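Local coordinates for uncharacterized conserved protein BF1870 (Bacteroides fragilis, PDB 3EWL) that is of unknown function but carries a C-terminal thioredoxin-like domain with a CxxC pair at a helix start, consistent with a role in thiol-disulfide chemistry, at residues Met31-Tyr35 against Met85-Val91; Met22-Gln28 against Leu116-Lys120; Phe49-Phe55 against Met129-Ile133. All coordinates share one frame; numbering follows the deposited sequence. Where two conformers were deposited one is given.

Contact 1. Residues Met31-Tyr35 against Met85-Val91; sequences MLFFY and MPQGWIV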
loop_
_atom_site.group_PDB
_atom_site.type_symbol
_atom_site.label_atom_id
_atom_site.label_comp_id
_atom_site.label_asym_id
_atom_site.label_seq_id
_atom_site.Cartn_x
_atom_site.Cartn_y
_atom_site.Cartn_z
HETATM N N MSE A 31 1.290 -5.423 2.069
HETATM C CA MSE A 31 1.830 -4.128 2.462
HETATM C C MSE A 31 0.922 -3.040 1.919
HETATM O O MSE A 31 0.761 -2.926 0.701
HETATM C CB MSE A 31 3.245 -3.948 1.945
HETATM C CG MSE A 31 3.896 -2.610 2.383
HETATM SE SE MSE A 31 5.728 -2.377 1.723
HETATM C CE MSE A 31 5.357 -1.468 0.066
ATOM N N LEU A 32 0.398 -2.195 2.796
ATOM C CA LEU A 32 -0.319 -1.021 2.327
ATOM C C LEU A 32 0.642 0.149 2.173
ATOM O O LEU A 32 1.433 0.423 3.068
ATOM C CB LEU A 32 -1.423 -0.611 3.301
ATOM C CG LEU A 32 -2.425 -1.652 3.744
ATOM C CD1 LEU A 32 -3.296 -0.957 4.801
ATOM C CD2 LEU A 32 -3.272 -2.241 2.598
ATOM N N PHE A 33 0.563 0.824 1.037
ATOM C CA PHE A 33 1.458 1.925 0.724
ATOM C C PHE A 33 0.623 3.162 0.429
ATOM O O PHE A 33 0.092 3.304 -0.686
ATOM C CB PHE A 33 2.361 1.548 -0.481
ATOM C CG PHE A 33 3.433 2.588 -0.817
ATOM C CD1 PHE A 33 4.611 2.660 -0.083
ATOM C CD2 PHE A 33 3.274 3.467 -1.892
ATOM C CE1 PHE A 33 5.613 3.603 -0.404
ATOM C CE2 PHE A 33 4.284 4.393 -2.233
ATOM C CZ PHE A 33 5.451 4.469 -1.467
ATOM N N PHE A 34 0.448 4.032 1.429
ATOM C CA PHE A 34 -0.319 5.241 1.221
ATOM C C PHE A 34 0.567 6.292 0.655
ATOM O O PHE A 34 1.562 6.659 1.267
ATOM C CB PHE A 34 -1.067 5.715 2.478
ATOM C CG PHE A 34 -2.029 4.676 3.034
ATOM C CD1 PHE A 34 -3.270 4.449 2.431
ATOM C CD2 PHE A 34 -1.656 3.864 4.111
ATOM C CE1 PHE A 34 -4.159 3.450 2.934
ATOM C CE2 PHE A 34 -2.532 2.869 4.613
ATOM C CZ PHE A 34 -3.798 2.684 4.022
ATOM N N TYR A 35 0.211 6.791 -0.523
ATOM C CA TYR A 35 1.116 7.677 -1.233
ATOM C C TYR A 35 0.411 8.875 -1.869
ATOM O O TYR A 35 -0.834 8.963 -1.902
ATOM C CB TYR A 35 1.889 6.876 -2.298
ATOM C CG TYR A 35 1.055 6.519 -3.539
ATOM C CD1 TYR A 35 1.078 7.337 -4.668
ATOM C CD2 TYR A 35 0.230 5.376 -3.568
ATOM C CE1 TYR A 35 0.321 7.046 -5.801
ATOM C CE2 TYR A 35 -0.527 5.065 -4.713
ATOM C CZ TYR A 35 -0.467 5.914 -5.824
ATOM O OH TYR A 35 -1.169 5.638 -6.977
HETATM N N MSE A 85 4.085 3.530 -11.536
HETATM C CA MSE A 85 4.266 2.885 -10.243
HETATM C C MSE A 85 4.870 1.513 -10.414
HETATM O O MSE A 85 4.771 0.909 -11.500
HETATM C CB MSE A 85 2.899 2.740 -9.554
HETATM C CG MSE A 85 2.381 4.070 -9.027
HETATM SE SE MSE A 85 3.526 4.814 -7.613
HETATM C CE MSE A 85 2.942 3.748 -6.053
ATOM N N PRO A 86 5.514 1.004 -9.354
ATOM C CA PRO A 86 6.290 -0.224 -9.524
ATOM C C PRO A 86 5.496 -1.390 -10.133
ATOM O O PRO A 86 4.373 -1.700 -9.742
ATOM C CB PRO A 86 6.717 -0.563 -8.083
ATOM C CG PRO A 86 6.767 0.714 -7.402
ATOM C CD PRO A 86 5.600 1.504 -7.968
ATOM N N GLN A 87 6.126 -2.038 -11.089
ATOM C CA GLN A 87 5.544 -3.192 -11.735
ATOM C C GLN A 87 5.173 -4.303 -10.733
ATOM O O GLN A 87 5.963 -4.640 -9.869
ATOM C CB GLN A 87 6.560 -3.704 -12.759
ATOM C CG GLN A 87 6.128 -3.549 -14.169
ATOM C CD GLN A 87 4.980 -4.503 -14.462
ATOM O OE1 GLN A 87 5.007 -5.686 -14.045
ATOM N NE2 GLN A 87 3.952 -3.998 -15.158
ATOM N N GLY A 88 3.974 -4.866 -10.827
ATOM C CA GLY A 88 3.579 -5.900 -9.846
ATOM C C GLY A 88 2.746 -5.389 -8.672
ATOM O O GLY A 88 2.030 -6.162 -8.048
ATOM N N TRP A 89 2.855 -4.103 -8.342
ATOM C CA TRP A 89 2.015 -3.480 -7.308
ATOM C C TRP A 89 0.631 -3.242 -7.837
ATOM O O TRP A 89 0.458 -2.862 -9.012
ATOM C CB TRP A 89 2.582 -2.114 -6.883
ATOM C CG TRP A 89 3.914 -2.180 -6.146
ATOM C CD1 TRP A 89 4.839 -3.219 -6.152
ATOM C CD2 TRP A 89 4.489 -1.145 -5.340
ATOM N NE1 TRP A 89 5.935 -2.879 -5.391
ATOM C CE2 TRP A 89 5.734 -1.628 -4.858
ATOM C CE3 TRP A 89 4.057 0.139 -4.956
ATOM C CZ2 TRP A 89 6.564 -0.863 -4.023
ATOM C CZ3 TRP A 89 4.878 0.906 -4.130
ATOM C CH2 TRP A 89 6.116 0.401 -3.667
ATOM N N ILE A 90 -0.355 -3.461 -6.987
ATOM C CA ILE A 90 -1.707 -3.041 -7.274
ATOM C C ILE A 90 -1.762 -1.563 -6.900
ATOM O O ILE A 90 -1.353 -1.209 -5.816
ATOM C CB ILE A 90 -2.695 -3.866 -6.454
ATOM C CG1 ILE A 90 -2.571 -5.330 -6.875
ATOM C CG2 ILE A 90 -4.183 -3.362 -6.624
ATOM C CD1 ILE A 90 -3.337 -6.244 -5.926
ATOM N N VAL A 91 -2.217 -0.707 -7.826
ATOM C CA VAL A 91 -2.215 0.738 -7.629
ATOM C C VAL A 91 -3.668 1.210 -7.643
ATOM O O VAL A 91 -4.353 1.020 -8.661
ATOM C CB VAL A 91 -1.430 1.421 -8.760
ATOM C CG1 VAL A 91 -1.492 2.951 -8.609
ATOM C CG2 VAL A 91 -0.010 0.912 -8.748
#
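Phe33 and Trp89 meet edge to face in the core of the thioredoxin-like fold, where the central strand 29-34 looks across strand 64-70 at the loop leading into the edge strand 90-93. The ring centroids lie 5.2 Å apart with planes at 65°, so the rim of the indole's six-membered ring is presented to the phenyl face in a T-shaped contact, with Trp89 CZ3 lying 3.8 Å from Phe33 CD2.

Met85, a selenomethionine here, can be followed outward. CB and CG only carry the chain toward Tyr35; bends at chi2 and chi3 then curl it so that its end lies over that ring, just past strand 29-34, and the touching begins with SE and CE. SE sits above the Tyr35 ring, 4.6 Å from the centroid, in a Met-aromatic contact. The terminal CE ends over the middle of the same face, 3.9 Å from the centroid and 7° off the ring normal: a CH-pi contact. That methyl also lies 4.1 Å from Phe33 CE2, so one flexible tip fills the angle between two aromatic rings, a task suited to an unbranched chain. Helix 40-50 covers this cluster, with Phe45 against Phe33 and Glu46 against Met85.

The indole has two further neighbours within the contact. CE of Met31 packs 4.2 Å from Trp89 CH2, and the ring of Pro86 lies over an indole face with CG above its centre. A type II turn from Pro86 to Trp89, with Gly88 at the third position where its positive phi is easily accepted, brings proline and indole together. The side chain of Tyr35 also reaches Cys42 of the probable thioredoxin-type CxxC, and at its far end the OH lies 3.2 Å from Val91 CG1.

Contact 2. Residues Met22-Gln28 against Leu116-Lys120; sequences MSRLKAQ and LDGRK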
loop_
_atom_site.group_PDB
_atom_site.type_symbol
_atom_site.label_atom_id
_atom_site.label_comp_id
_atom_site.label_asym_id
_atom_site.label_seq_id
_atom_site.Cartn_x
_atom_site.Cartn_y
_atom_site.Cartn_z
HETATM N N MSE A 22 -10.171 -4.081 -0.172
HETATM C CA MSE A 22 -8.861 -4.531 0.269
HETATM C C MSE A 22 -8.919 -5.952 0.809
HETATM O O MSE A 22 -8.027 -6.760 0.529
HETATM C CB MSE A 22 -8.293 -3.576 1.316
HETATM C CG MSE A 22 -6.900 -3.948 1.763
HETATM SE SE MSE A 22 -6.959 -4.993 3.411
HETATM C CE MSE A 22 -7.238 -3.403 4.558
ATOM N N SER A 23 -9.955 -6.250 1.588
ATOM C CA SER A 23 -10.057 -7.530 2.304
ATOM C C SER A 23 -10.182 -8.672 1.310
ATOM O O SER A 23 -9.889 -9.792 1.662
ATOM C CB SER A 23 -11.256 -7.562 3.263
ATOM O OG SER A 23 -12.463 -7.287 2.562
ATOM N N ARG A 24 -10.592 -8.373 0.082
ATOM C CA ARG A 24 -10.786 -9.390 -0.942
ATOM C C ARG A 24 -9.486 -9.784 -1.610
ATOM O O ARG A 24 -9.456 -10.752 -2.395
ATOM C CB ARG A 24 -11.763 -8.914 -2.031
ATOM C CG ARG A 24 -13.111 -8.493 -1.480
ATOM C CD ARG A 24 -14.006 -9.665 -1.265
ATOM N NE ARG A 24 -15.042 -9.709 -2.297
ATOM C CZ ARG A 24 -16.228 -9.108 -2.204
ATOM N NH1 ARG A 24 -16.553 -8.400 -1.116
ATOM N NH2 ARG A 24 -17.094 -9.221 -3.206
ATOM N N LEU A 25 -8.418 -9.020 -1.353
ATOM C CA LEU A 25 -7.097 -9.355 -1.874
ATOM C C LEU A 25 -6.465 -10.386 -0.965
ATOM O O LEU A 25 -6.080 -10.083 0.158
ATOM C CB LEU A 25 -6.198 -8.130 -1.942
ATOM C CG LEU A 25 -6.516 -7.105 -3.024
ATOM C CD1 LEU A 25 -5.573 -5.912 -2.891
ATOM C CD2 LEU A 25 -6.399 -7.728 -4.412
ATOM N N LYS A 26 -6.372 -11.613 -1.444
ATOM C CA LYS A 26 -5.800 -12.691 -0.649
ATOM C C LYS A 26 -4.296 -12.619 -0.799
ATOM O O LYS A 26 -3.817 -12.390 -1.924
ATOM C CB LYS A 26 -6.305 -14.019 -1.204
ATOM C CG LYS A 26 -6.444 -14.013 -2.754
ATOM C CD LYS A 26 -5.286 -14.743 -3.511
ATOM C CE LYS A 26 -5.647 -16.191 -3.741
ATOM N NZ LYS A 26 -7.076 -16.548 -3.408
ATOM N N ALA A 27 -3.562 -12.794 0.307
ATOM C CA ALA A 27 -2.120 -13.008 0.244
ATOM C C ALA A 27 -1.580 -13.316 1.636
ATOM O O ALA A 27 -2.233 -12.994 2.641
ATOM C CB ALA A 27 -1.394 -11.789 -0.342
ATOM N N GLN A 28 -0.388 -13.904 1.696
ATOM C CA GLN A 28 0.231 -14.210 2.978
ATOM C C GLN A 28 0.577 -12.948 3.739
ATOM O O GLN A 28 0.443 -12.891 4.962
ATOM C CB GLN A 28 1.487 -15.082 2.818
ATOM C CG GLN A 28 1.914 -15.740 4.148
ATOM C CD GLN A 28 0.895 -16.814 4.657
ATOM O OE1 GLN A 28 0.748 -17.909 4.060
ATOM N NE2 GLN A 28 0.199 -16.497 5.771
ATOM N N LEU A 116 0.419 -5.990 6.854
ATOM C CA LEU A 116 -0.671 -6.790 7.382
ATOM C C LEU A 116 -0.299 -8.241 7.162
ATOM O O LEU A 116 0.418 -8.548 6.196
ATOM C CB LEU A 116 -1.989 -6.547 6.604
ATOM C CG LEU A 116 -2.316 -5.132 6.205
ATOM C CD1 LEU A 116 -3.628 -5.090 5.453
ATOM C CD2 LEU A 116 -2.347 -4.231 7.465
ATOM N N ASP A 117 -0.808 -9.124 8.029
ATOM C CA ASP A 117 -0.576 -10.550 7.906
ATOM C C ASP A 117 -1.663 -11.206 7.075
ATOM O O ASP A 117 -2.394 -10.534 6.348
ATOM C CB ASP A 117 -0.505 -11.203 9.293
ATOM C CG ASP A 117 -1.894 -11.343 10.007
ATOM O OD1 ASP A 117 -2.979 -11.019 9.473
ATOM O OD2 ASP A 117 -1.874 -11.842 11.146
ATOM N N GLY A 118 -1.770 -12.524 7.208
ATOM C CA GLY A 118 -2.683 -13.321 6.430
ATOM C C GLY A 118 -4.134 -13.052 6.754
ATOM O O GLY A 118 -4.994 -13.204 5.890
ATOM N N ARG A 119 -4.413 -12.667 7.991
ATOM C CA ARG A 119 -5.795 -12.314 8.370
ATOM C C ARG A 119 -6.111 -10.816 8.217
ATOM O O ARG A 119 -7.167 -10.355 8.640
ATOM C CB ARG A 119 -6.115 -12.827 9.790
ATOM C CG ARG A 119 -6.633 -14.287 9.714
ATOM C CD ARG A 119 -6.655 -15.092 11.049
ATOM N NE ARG A 119 -6.918 -16.513 10.737
ATOM C CZ ARG A 119 -7.433 -17.405 11.576
ATOM N NH1 ARG A 119 -7.754 -17.039 12.812
ATOM N NH2 ARG A 119 -7.628 -18.661 11.173
ATOM N N LYS A 120 -5.191 -10.075 7.597
ATOM C CA LYS A 120 -5.319 -8.624 7.464
ATOM C C LYS A 120 -5.206 -7.969 8.815
ATOM O O LYS A 120 -5.738 -6.871 9.046
ATOM C CB LYS A 120 -6.655 -8.235 6.829
ATOM C CG LYS A 120 -6.852 -8.722 5.443
ATOM C CD LYS A 120 -5.638 -8.452 4.609
ATOM C CE LYS A 120 -5.551 -9.462 3.482
ATOM N NZ LYS A 120 -6.081 -8.836 2.296
HETATM O O HOH W 1 -5.182 -12.586 2.680
HETATM O O HOH W 2 0.664 -13.634 7.334
#
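Two connecting loops at one end of the thioredoxin-like fold are joined here: the 3-10 turn and extended link that lead into central strand 29-34, and the beta turn between the antiparallel strands 112-116 and 122-124. Lys120 makes the main crossing. Its NZ donates a hydrogen bond to Leu25 O, whose 2.5 Å length is implausibly short and so doubtful in detail, and Met22 O is 3.3 Å from the same NZ. A lysine suits the place because its long chain can lie against apolar neighbours and still carry its ammonium group to the carbonyls of the loop. On the way, CD of Lys120 passes 3.9 Å from the selenium of Met22, the two chains running past one another in opposite directions.

On the inner side of the loop, Met22 and Leu116 meet tip to tip, SE to CD1 at 3.9 Å. With CG anti to the backbone N (chi1 -177°), the selenomethionine is directed inward, where Leu32 of the central strand also receives it.

Farther along, the link joins the turn through water. One water accepts from Ala27 N and donates to Gly118 O. A second donates to Gln28 O and accepts a weak bond from Gly118 N, while Gln28 NE2 also reaches it. Gly118, with no side chain, fits close beside Gln28 NE2, where the CA atoms of Gln28 and Gly118 approach to 4.6 Å. Asp117 OD1 bonds to Arg121 N, and more weakly to Arg119 N, bracing the type I turn from Asp117 to Lys120 that makes the beta hairpin of the thioredoxin-like sheet.

Contact 3. Residues Phe49-Phe55 against Met129-Ile133; sequences FAEIPAF and MEQLI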
loop_
_atom_site.group_PDB
_atom_site.type_symbol
_atom_site.label_atom_id
_atom_site.label_comp_id
_atom_site.label_asym_id
_atom_site.label_seq_id
_atom_site.Cartn_x
_atom_site.Cartn_y
_atom_site.Cartn_z
ATOM N N PHE A 49 12.708 -0.024 -2.564
ATOM C CA PHE A 49 11.987 -1.285 -2.434
ATOM C C PHE A 49 12.391 -2.255 -3.561
ATOM O O PHE A 49 12.631 -3.435 -3.297
ATOM C CB PHE A 49 10.462 -1.031 -2.428
ATOM C CG PHE A 49 9.642 -2.235 -2.081
ATOM C CD1 PHE A 49 9.187 -2.424 -0.773
ATOM C CD2 PHE A 49 9.342 -3.194 -3.061
ATOM C CE1 PHE A 49 8.424 -3.552 -0.432
ATOM C CE2 PHE A 49 8.582 -4.322 -2.752
ATOM C CZ PHE A 49 8.119 -4.507 -1.431
ATOM N N ALA A 50 12.501 -1.743 -4.798
ATOM C CA ALA A 50 12.765 -2.573 -5.994
ATOM C C ALA A 50 14.189 -3.109 -5.992
ATOM O O ALA A 50 14.489 -4.060 -6.727
ATOM C CB ALA A 50 12.510 -1.789 -7.285
ATOM N N GLU A 51 15.078 -2.489 -5.207
ATOM C CA GLU A 51 16.445 -3.007 -5.094
ATOM C C GLU A 51 16.703 -3.857 -3.861
ATOM O O GLU A 51 17.844 -4.095 -3.536
ATOM C CB GLU A 51 17.528 -1.933 -5.299
ATOM C CG GLU A 51 17.452 -0.740 -4.412
ATOM C CD GLU A 51 17.697 0.546 -5.185
ATOM O OE1 GLU A 51 18.098 1.555 -4.592
ATOM O OE2 GLU A 51 17.469 0.556 -6.392
ATOM N N ILE A 52 15.646 -4.346 -3.217
ATOM C CA ILE A 52 15.757 -5.390 -2.179
ATOM C C ILE A 52 15.245 -6.743 -2.750
ATOM O O ILE A 52 14.034 -6.938 -2.913
ATOM C CB ILE A 52 14.970 -4.997 -0.901
ATOM C CG1 ILE A 52 15.436 -3.616 -0.385
ATOM C CG2 ILE A 52 15.127 -6.068 0.170
ATOM C CD1 ILE A 52 14.544 -3.031 0.690
ATOM N N PRO A 53 16.158 -7.680 -3.069
ATOM C CA PRO A 53 15.721 -8.785 -3.949
ATOM C C PRO A 53 14.674 -9.704 -3.332
ATOM O O PRO A 53 13.765 -10.136 -4.042
ATOM C CB PRO A 53 17.031 -9.562 -4.271
ATOM C CG PRO A 53 18.145 -8.713 -3.733
ATOM C CD PRO A 53 17.543 -7.877 -2.616
ATOM N N ALA A 54 14.805 -9.988 -2.037
ATOM C CA ALA A 54 13.796 -10.731 -1.262
ATOM C C ALA A 54 12.383 -10.141 -1.452
ATOM O O ALA A 54 11.390 -10.869 -1.647
ATOM C CB ALA A 54 14.182 -10.743 0.219
ATOM N N PHE A 55 12.314 -8.810 -1.412
ATOM C CA PHE A 55 11.053 -8.083 -1.559
ATOM C C PHE A 55 10.521 -8.244 -2.990
ATOM O O PHE A 55 9.351 -8.534 -3.187
ATOM C CB PHE A 55 11.241 -6.592 -1.225
ATOM C CG PHE A 55 11.337 -6.284 0.241
ATOM C CD1 PHE A 55 11.451 -7.308 1.206
ATOM C CD2 PHE A 55 11.345 -4.953 0.667
ATOM C CE1 PHE A 55 11.545 -7.007 2.561
ATOM C CE2 PHE A 55 11.448 -4.634 2.037
ATOM C CZ PHE A 55 11.529 -5.662 2.985
HETATM N N MSE A 129 11.394 1.124 6.238
HETATM C CA MSE A 129 12.072 0.174 5.394
HETATM C C MSE A 129 12.939 -0.784 6.235
HETATM O O MSE A 129 12.901 -2.021 6.057
HETATM C CB MSE A 129 12.889 0.922 4.333
HETATM C CG MSE A 129 13.527 0.002 3.312
HETATM SE SE MSE A 129 12.174 -0.757 2.113
HETATM C CE MSE A 129 12.139 0.670 0.800
ATOM N N GLU A 130 13.673 -0.203 7.178
ATOM C CA GLU A 130 14.493 -0.968 8.111
ATOM C C GLU A 130 13.674 -2.020 8.848
ATOM O O GLU A 130 14.097 -3.175 8.960
ATOM C CB GLU A 130 15.125 -0.034 9.164
ATOM C CG GLU A 130 16.245 0.857 8.643
ATOM C CD GLU A 130 15.737 2.182 8.001
ATOM O OE1 GLU A 130 16.601 3.063 7.719
ATOM O OE2 GLU A 130 14.497 2.356 7.781
ATOM N N GLN A 131 12.525 -1.605 9.395
ATOM C CA GLN A 131 11.686 -2.506 10.180
ATOM C C GLN A 131 11.083 -3.612 9.334
ATOM O O GLN A 131 10.921 -4.737 9.801
ATOM C CB GLN A 131 10.536 -1.759 10.882
ATOM C CG GLN A 131 10.686 -1.608 12.381
ATOM C CD GLN A 131 9.395 -1.173 13.112
ATOM O OE1 GLN A 131 8.618 -0.319 12.625
ATOM N NE2 GLN A 131 9.177 -1.751 14.295
ATOM N N LEU A 132 10.706 -3.261 8.101
ATOM C CA LEU A 132 10.188 -4.236 7.126
ATOM C C LEU A 132 11.212 -5.310 6.761
ATOM O O LEU A 132 10.922 -6.505 6.858
ATOM C CB LEU A 132 9.750 -3.529 5.840
ATOM C CG LEU A 132 8.313 -3.053 5.784
ATOM C CD1 LEU A 132 8.199 -2.059 4.590
ATOM C CD2 LEU A 132 7.373 -4.266 5.664
ATOM N N ILE A 133 12.402 -4.860 6.366
ATOM C CA ILE A 133 13.484 -5.742 5.983
ATOM C C ILE A 133 13.740 -6.670 7.147
ATOM O O ILE A 133 13.678 -7.910 7.014
ATOM C CB ILE A 133 14.755 -4.938 5.617
ATOM C CG1 ILE A 133 14.608 -4.286 4.245
ATOM C CG2 ILE A 133 16.023 -5.829 5.630
ATOM C CD1 ILE A 133 15.555 -3.129 4.042
#
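Met129 pushes its selenium-bearing tip into a hollow formed by Phe49, Ile52 and Phe55, at the break between helices 40-50 and 53-61. Bends at chi2 (71°) and chi3 (87°) turn this selenomethionine toward the hollow although its CB does not head there. CE ends 3.5 Å from Phe49 N, beside the backbone of the first helix, while SE meets CD1 of Ile52 tip to tip at 3.6 Å. On another side, SE lies at the edge of the Phe55 ring, 5.3 Å from its centroid, a Met-aromatic contact made near the ring plane. A pliable chain with a large polarisable atom suits a surface made of backbone, a branched tip and a ring edge.

The complementary bump is Phe55 itself. Its ring enters edge first against the start of helix 129-137, so that CZ comes 4.0 Å from Leu132 CB and 3.6 Å from Ile133 CG1. Leu132 C and Ile133 N border the ring rim in its plane, making backbone as well as side chain part of the receiving surface. Ile52, at the N-cap position of helix 53-61, contributes both its branches: CG2 lies over the rim of one face of Phe55, and CD1 reaches Ile133 CD1 at 3.5 Å. Within its own segment, CD2 of Phe55 lies over the rim of a face of Phe49.

No hydrogen bond crosses this apolar contact. Helix 129-137 lies alongside the short loop between helices 40-50 and 53-61, with Met129 also touching Phe45 and Leu48, Leu132 reaching down to Met31 and Ile113 of the sheet, and Phe49 running on to Val66 of strand 64-70.

Overall arrangement
From the N terminus, contact 2 closes the longest loop, 88 residues, tying the loop before strand 29-34 to the turn after strand 112-116. Nested within it, contact 1 joins the end of central strand 29-34 to the loop leading into edge strand 90-93, after a 50-residue excursion through three helices and strand 64-70. Contact 3 starts inside both loops and ends beyond them, so it crosses each; it ties helix 129-137 to the junction of helices 40-50 and 53-61. Spatially, contact 1 is the middle member: Leu32 packs on Met22 and Leu116 of contact 2, while Met31 touches Phe49 and Leu132 of contact 3. Contacts 2 and 3 stay about 7 Å apart at their nearest atoms.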